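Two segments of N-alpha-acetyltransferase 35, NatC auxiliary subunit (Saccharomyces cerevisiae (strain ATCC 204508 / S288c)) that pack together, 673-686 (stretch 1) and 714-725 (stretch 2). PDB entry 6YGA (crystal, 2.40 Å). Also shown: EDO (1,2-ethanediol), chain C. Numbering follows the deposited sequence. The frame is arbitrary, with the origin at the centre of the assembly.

Stretch 1, residues 673-686: EYYCKLKHTSKALS
Stretch 2 714-725: HTTEGWNYFPIQ

The backbones come closest where Gly-718 lies against a helix without any side chain between: its CA is 4.1 Å from the CA of Lys-677 and 3.1 Å from Lys-677 O, a CA-H...O contact. An ideal CB on Gly-718 would fall 2.2 Å from Thr-681 OG1, a clash, so the missing side chain leaves room for the Thr-681 hydroxyl as it is placed here. Stretch 1, 673-686, is helical throughout, within a longer helix, with phi near -63° and psi near -41° and i to i+4 hydrogen bonds such as Thr-681 N to Lys-677 O (3.1 Å). Stretch 2 is loop or turn until a strand begins at Ile-724, with phi/psi of -62/-43 at Thr-716, -107/17 at Glu-717, -100/-171 at Gly-718, -108/115 at Trp-719 and -128/81 at Phe-722. From Gly-718 the chain first runs across the helix, then from Tyr-721 turns along it in the same sense; the closest CA pairs are Lys-677/Gly-718, Leu-678/Trp-719 (CA-CA 5.0 Å) and Leu-685/Ile-724 (CA-CA 6.2 Å).

A type I turn from Thr-715 to Gly-718, closed by Gly-718 N to Thr-715 O (3.1 Å), presents backbone to the helix. His-680 (chi1 m, -72°) donates from ND1 to Glu-717 O at 3.1 Å and 159°, the carbonyl lying at the imidazole edge, where a ring N-H can reach it. The same oxygen is 3.3 Å from Lys-677 CA in a second CA-H...O contact. Lys-677 (chi1 m, the remaining chi angles t) points its CB toward the loop, but its end leads away, and NZ forms a salt bridge with Glu-673 OE2 at 3.6 Å.

Thr-681 (chi1 m, -72°) is the polar centre. Its OG1 accepts from Trp-719 N at 2.8 Å and 139°, and a water lies 2.8 Å from that OG1, 2.7 Å from Thr-715 OG1 and 2.9 Å from Phe-722 O, to which it donates. One water thus ties the helix to two separate points of the loop.

Trp-719 (chi1 t, chi2 -116°) has the largest covered area. Tyr-674 (chi1 t, chi2 75°) directs its ring edge at the indole face, Tyr-674 CE1 to Trp-719 CE2 3.3 Å; the Tyr ring and the five-membered indole ring have centroids 4.6 Å apart and planes at 83°. Leu-678 (chi1 t, chi2 p) brings CD1 to 3.9 Å from Trp-719 CB and 4.1 Å from Phe-722 CE1, bridging these residues; Phe-722 has chi1 m and chi2 91°.

Farther along, Ile-724 (chi1 and chi2 both m) extends CD1 to the helix, 3.9 Å from Ala-684 CB and 3.6 Å from Leu-685 CD2 (chi1 m, chi2 t), an apolar end to the contact. The stretches bury 684 Å², both sides summed.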

# COMPACT_ATOMS: atom_id res chain seq x y z
N GLU B 673 7.61 23.59 5.66
CA GLU B 673 8.53 22.46 5.79
C GLU B 673 8.81 21.83 4.43
O GLU B 673 9.94 21.41 4.16
CB GLU B 673 7.94 21.43 6.76
CG GLU B 673 8.77 20.18 6.96
CD GLU B 673 8.13 19.19 7.91
OE1 GLU B 673 7.19 19.59 8.64
OE2 GLU B 673 8.55 18.02 7.93
N TYR B 674 7.80 21.77 3.57
CA TYR B 674 8.00 21.23 2.22
C TYR B 674 8.99 22.07 1.43
O TYR B 674 9.96 21.55 0.87
CB TYR B 674 6.66 21.15 1.50
CG TYR B 674 6.78 20.96 0.01
CD1 TYR B 674 7.16 19.73 -0.53
CD2 TYR B 674 6.53 22.01 -0.87
CE1 TYR B 674 7.28 19.55 -1.89
CE2 TYR B 674 6.65 21.83 -2.24
CZ TYR B 674 7.02 20.60 -2.74
OH TYR B 674 7.14 20.41 -4.09
N TYR B 675 8.75 23.39 1.35
CA TYR B 675 9.64 24.24 0.56
C TYR B 675 11.03 24.31 1.17
O TYR B 675 12.02 24.46 0.44
CB TYR B 675 9.04 25.64 0.41
CG TYR B 675 7.95 25.69 -0.63
CD1 TYR B 675 8.25 25.71 -1.98
CD2 TYR B 675 6.61 25.71 -0.25
CE1 TYR B 675 7.25 25.75 -2.94
CE2 TYR B 675 5.61 25.75 -1.20
CZ TYR B 675 5.93 25.77 -2.54
OH TYR B 675 4.93 25.81 -3.48
N CYS B 676 11.14 24.19 2.49
CA CYS B 676 12.45 24.07 3.12
C CYS B 676 13.17 22.82 2.61
O CYS B 676 14.35 22.87 2.26
CB CYS B 676 12.31 24.03 4.64
SG CYS B 676 13.88 23.87 5.51
N LYS B 677 12.46 21.69 2.56
CA LYS B 677 13.05 20.47 2.01
C LYS B 677 13.37 20.64 0.53
O LYS B 677 14.38 20.11 0.04
CB LYS B 677 12.11 19.29 2.23
CG LYS B 677 11.93 18.90 3.68
CD LYS B 677 11.03 17.69 3.83
CE LYS B 677 11.10 17.14 5.25
NZ LYS B 677 10.16 16.01 5.46
N LEU B 678 12.52 21.36 -0.20
CA LEU B 678 12.80 21.59 -1.61
C LEU B 678 14.05 22.45 -1.79
O LEU B 678 14.85 22.21 -2.70
CB LEU B 678 11.59 22.23 -2.29
CG LEU B 678 11.54 22.17 -3.81
CD1 LEU B 678 11.60 20.73 -4.31
CD2 LEU B 678 10.28 22.86 -4.30
N LYS B 679 14.24 23.43 -0.91
CA LYS B 679 15.43 24.27 -0.98
C LYS B 679 16.69 23.45 -0.70
O LYS B 679 17.73 23.66 -1.33
CB LYS B 679 15.32 25.43 -0.00
CG LYS B 679 16.46 26.43 -0.12
CD LYS B 679 16.57 27.30 1.12
CE LYS B 679 15.28 28.05 1.40
NZ LYS B 679 15.43 29.01 2.52
N HIS B 680 16.61 22.52 0.26
CA HIS B 680 17.75 21.66 0.57
C HIS B 680 18.15 20.84 -0.65
O HIS B 680 19.34 20.74 -0.97
CB HIS B 680 17.41 20.74 1.74
CG HIS B 680 17.34 21.44 3.07
ND1 HIS B 680 16.69 20.91 4.16
CD2 HIS B 680 17.85 22.63 3.47
CE1 HIS B 680 16.80 21.75 5.18
NE2 HIS B 680 17.49 22.80 4.79
N THR B 681 17.18 20.25 -1.34
CA THR B 681 17.48 19.45 -2.53
C THR B 681 18.11 20.31 -3.63
O THR B 681 19.07 19.88 -4.28
CB THR B 681 16.20 18.78 -3.05
OG1 THR B 681 15.83 17.72 -2.16
CG2 THR B 681 16.40 18.22 -4.45
N SER B 682 17.60 21.53 -3.82
CA SER B 682 18.16 22.43 -4.83
C SER B 682 19.63 22.70 -4.57
O SER B 682 20.47 22.57 -5.47
CB SER B 682 17.37 23.74 -4.86
OG SER B 682 15.99 23.50 -5.10
N LYS B 683 19.98 23.06 -3.33
CA LYS B 683 21.38 23.28 -2.98
C LYS B 683 22.21 22.03 -3.20
O LYS B 683 23.35 22.10 -3.68
CB LYS B 683 21.49 23.75 -1.53
CG LYS B 683 20.82 25.08 -1.24
CD LYS B 683 20.92 25.42 0.24
CE LYS B 683 20.33 26.79 0.54
NZ LYS B 683 20.36 27.08 2.00
N ALA B 684 21.67 20.86 -2.86
CA ALA B 684 22.42 19.62 -3.01
C ALA B 684 22.70 19.30 -4.47
O ALA B 684 23.74 18.72 -4.79
CB ALA B 684 21.67 18.46 -2.34
N LEU B 685 21.78 19.66 -5.36
CA LEU B 685 22.00 19.44 -6.79
C LEU B 685 23.20 20.23 -7.29
O LEU B 685 24.01 19.71 -8.07
CB LEU B 685 20.74 19.82 -7.57
CG LEU B 685 19.53 18.90 -7.47
CD1 LEU B 685 18.27 19.65 -7.88
CD2 LEU B 685 19.71 17.66 -8.33
N SER B 686 23.34 21.48 -6.85
CA SER B 686 24.48 22.30 -7.26
C SER B 686 25.78 21.75 -6.69
O SER B 686 26.77 21.61 -7.42
CB SER B 686 24.26 23.75 -6.82
OG SER B 686 25.32 24.59 -7.25
N HIS B 714 18.42 9.69 -2.39
CA HIS B 714 17.46 10.55 -1.73
C HIS B 714 18.16 11.45 -0.71
O HIS B 714 19.01 10.99 0.06
CB HIS B 714 16.38 9.72 -1.03
CG HIS B 714 15.43 9.04 -1.97
ND1 HIS B 714 14.15 8.69 -1.61
CD2 HIS B 714 15.57 8.67 -3.27
CE1 HIS B 714 13.55 8.12 -2.64
NE2 HIS B 714 14.39 8.09 -3.66
N THR B 715 17.82 12.74 -0.73
CA THR B 715 18.33 13.68 0.26
C THR B 715 17.51 13.56 1.54
O THR B 715 16.28 13.65 1.51
CB THR B 715 18.27 15.11 -0.27
OG1 THR B 715 18.98 15.19 -1.52
CG2 THR B 715 18.90 16.09 0.71
N THR B 716 18.20 13.37 2.67
CA THR B 716 17.51 13.02 3.91
C THR B 716 16.53 14.10 4.35
O THR B 716 15.41 13.80 4.77
CB THR B 716 18.54 12.73 5.01
OG1 THR B 716 17.88 12.61 6.28
CG2 THR B 716 19.60 13.83 5.09
N GLU B 717 16.93 15.37 4.26
CA GLU B 717 16.06 16.49 4.60
C GLU B 717 15.57 17.23 3.36
O GLU B 717 15.09 18.36 3.47
CB GLU B 717 16.76 17.45 5.55
CG GLU B 717 16.95 16.89 6.95
CD GLU B 717 15.65 16.38 7.55
OE1 GLU B 717 14.61 17.07 7.40
OE2 GLU B 717 15.65 15.30 8.17
N GLY B 718 15.69 16.62 2.19
CA GLY B 718 15.24 17.22 0.95
C GLY B 718 13.89 16.69 0.51
O GLY B 718 13.20 15.96 1.23
N TRP B 719 13.51 17.07 -0.71
CA TRP B 719 12.28 16.59 -1.34
C TRP B 719 12.67 15.61 -2.44
O TRP B 719 13.30 16.00 -3.43
CB TRP B 719 11.44 17.74 -1.88
CG TRP B 719 10.10 17.27 -2.35
CD1 TRP B 719 9.62 17.30 -3.62
CD2 TRP B 719 9.08 16.68 -1.54
NE1 TRP B 719 8.35 16.77 -3.66
CE2 TRP B 719 8.00 16.38 -2.40
CE3 TRP B 719 8.97 16.37 -0.18
CZ2 TRP B 719 6.82 15.79 -1.94
CZ3 TRP B 719 7.80 15.79 0.27
CH2 TRP B 719 6.74 15.50 -0.60
N ASN B 720 12.29 14.35 -2.27
CA ASN B 720 12.80 13.25 -3.08
C ASN B 720 12.03 13.03 -4.37
O ASN B 720 12.17 11.98 -5.00
CB ASN B 720 12.83 11.97 -2.25
CG ASN B 720 13.77 12.09 -1.07
OD1 ASN B 720 14.74 12.86 -1.10
ND2 ASN B 720 13.51 11.32 -0.02
N TYR B 721 11.21 14.00 -4.79
CA TYR B 721 10.76 13.98 -6.18
C TYR B 721 11.91 14.26 -7.14
O TYR B 721 11.80 13.96 -8.33
CB TYR B 721 9.64 15.00 -6.41
CG TYR B 721 8.27 14.58 -5.94
CD1 TYR B 721 8.10 13.52 -5.06
CD2 TYR B 721 7.13 15.25 -6.38
CE1 TYR B 721 6.84 13.14 -4.63
CE2 TYR B 721 5.87 14.87 -5.96
CZ TYR B 721 5.73 13.82 -5.09
OH TYR B 721 4.47 13.45 -4.67
N PHE B 722 13.00 14.84 -6.64
CA PHE B 722 14.17 15.18 -7.45
C PHE B 722 15.40 14.59 -6.76
O PHE B 722 16.12 15.30 -6.04
CB PHE B 722 14.31 16.69 -7.63
CG PHE B 722 13.06 17.36 -8.12
CD1 PHE B 722 12.13 17.87 -7.22
CD2 PHE B 722 12.82 17.50 -9.48
CE1 PHE B 722 10.98 18.50 -7.67
CE2 PHE B 722 11.67 18.13 -9.93
CZ PHE B 722 10.75 18.62 -9.03
N PRO B 723 15.66 13.30 -6.94
CA PRO B 723 16.83 12.69 -6.30
C PRO B 723 18.13 13.22 -6.89
O PRO B 723 18.16 13.81 -7.98
CB PRO B 723 16.66 11.19 -6.59
CG PRO B 723 15.83 11.15 -7.83
CD PRO B 723 14.90 12.32 -7.74
N ILE B 724 19.21 13.00 -6.16
CA ILE B 724 20.53 13.46 -6.56
C ILE B 724 21.21 12.34 -7.35
O ILE B 724 21.39 11.23 -6.83
CB ILE B 724 21.37 13.86 -5.34
CG1 ILE B 724 20.59 14.82 -4.44
CG2 ILE B 724 22.68 14.50 -5.78
CD1 ILE B 724 20.26 16.14 -5.08
N GLN B 725 21.59 12.63 -8.59
CA GLN B 725 22.28 11.66 -9.44
C GLN B 725 23.74 11.61 -8.99
O GLN B 725 24.54 12.48 -9.33
CB GLN B 725 22.15 12.04 -10.91
CG GLN B 725 20.70 12.12 -11.39
CD GLN B 725 20.58 12.54 -12.84
OE1 GLN B 725 21.09 11.88 -13.74
NE2 GLN B 725 19.89 13.66 -13.07
C1 EDO C . 18.76 30.66 1.33
O1 EDO C . 17.44 31.11 1.65
C2 EDO C . 19.56 30.47 2.61
O2 EDO C . 19.00 29.40 3.38
O HOH W 1 16.85 15.29 -3.20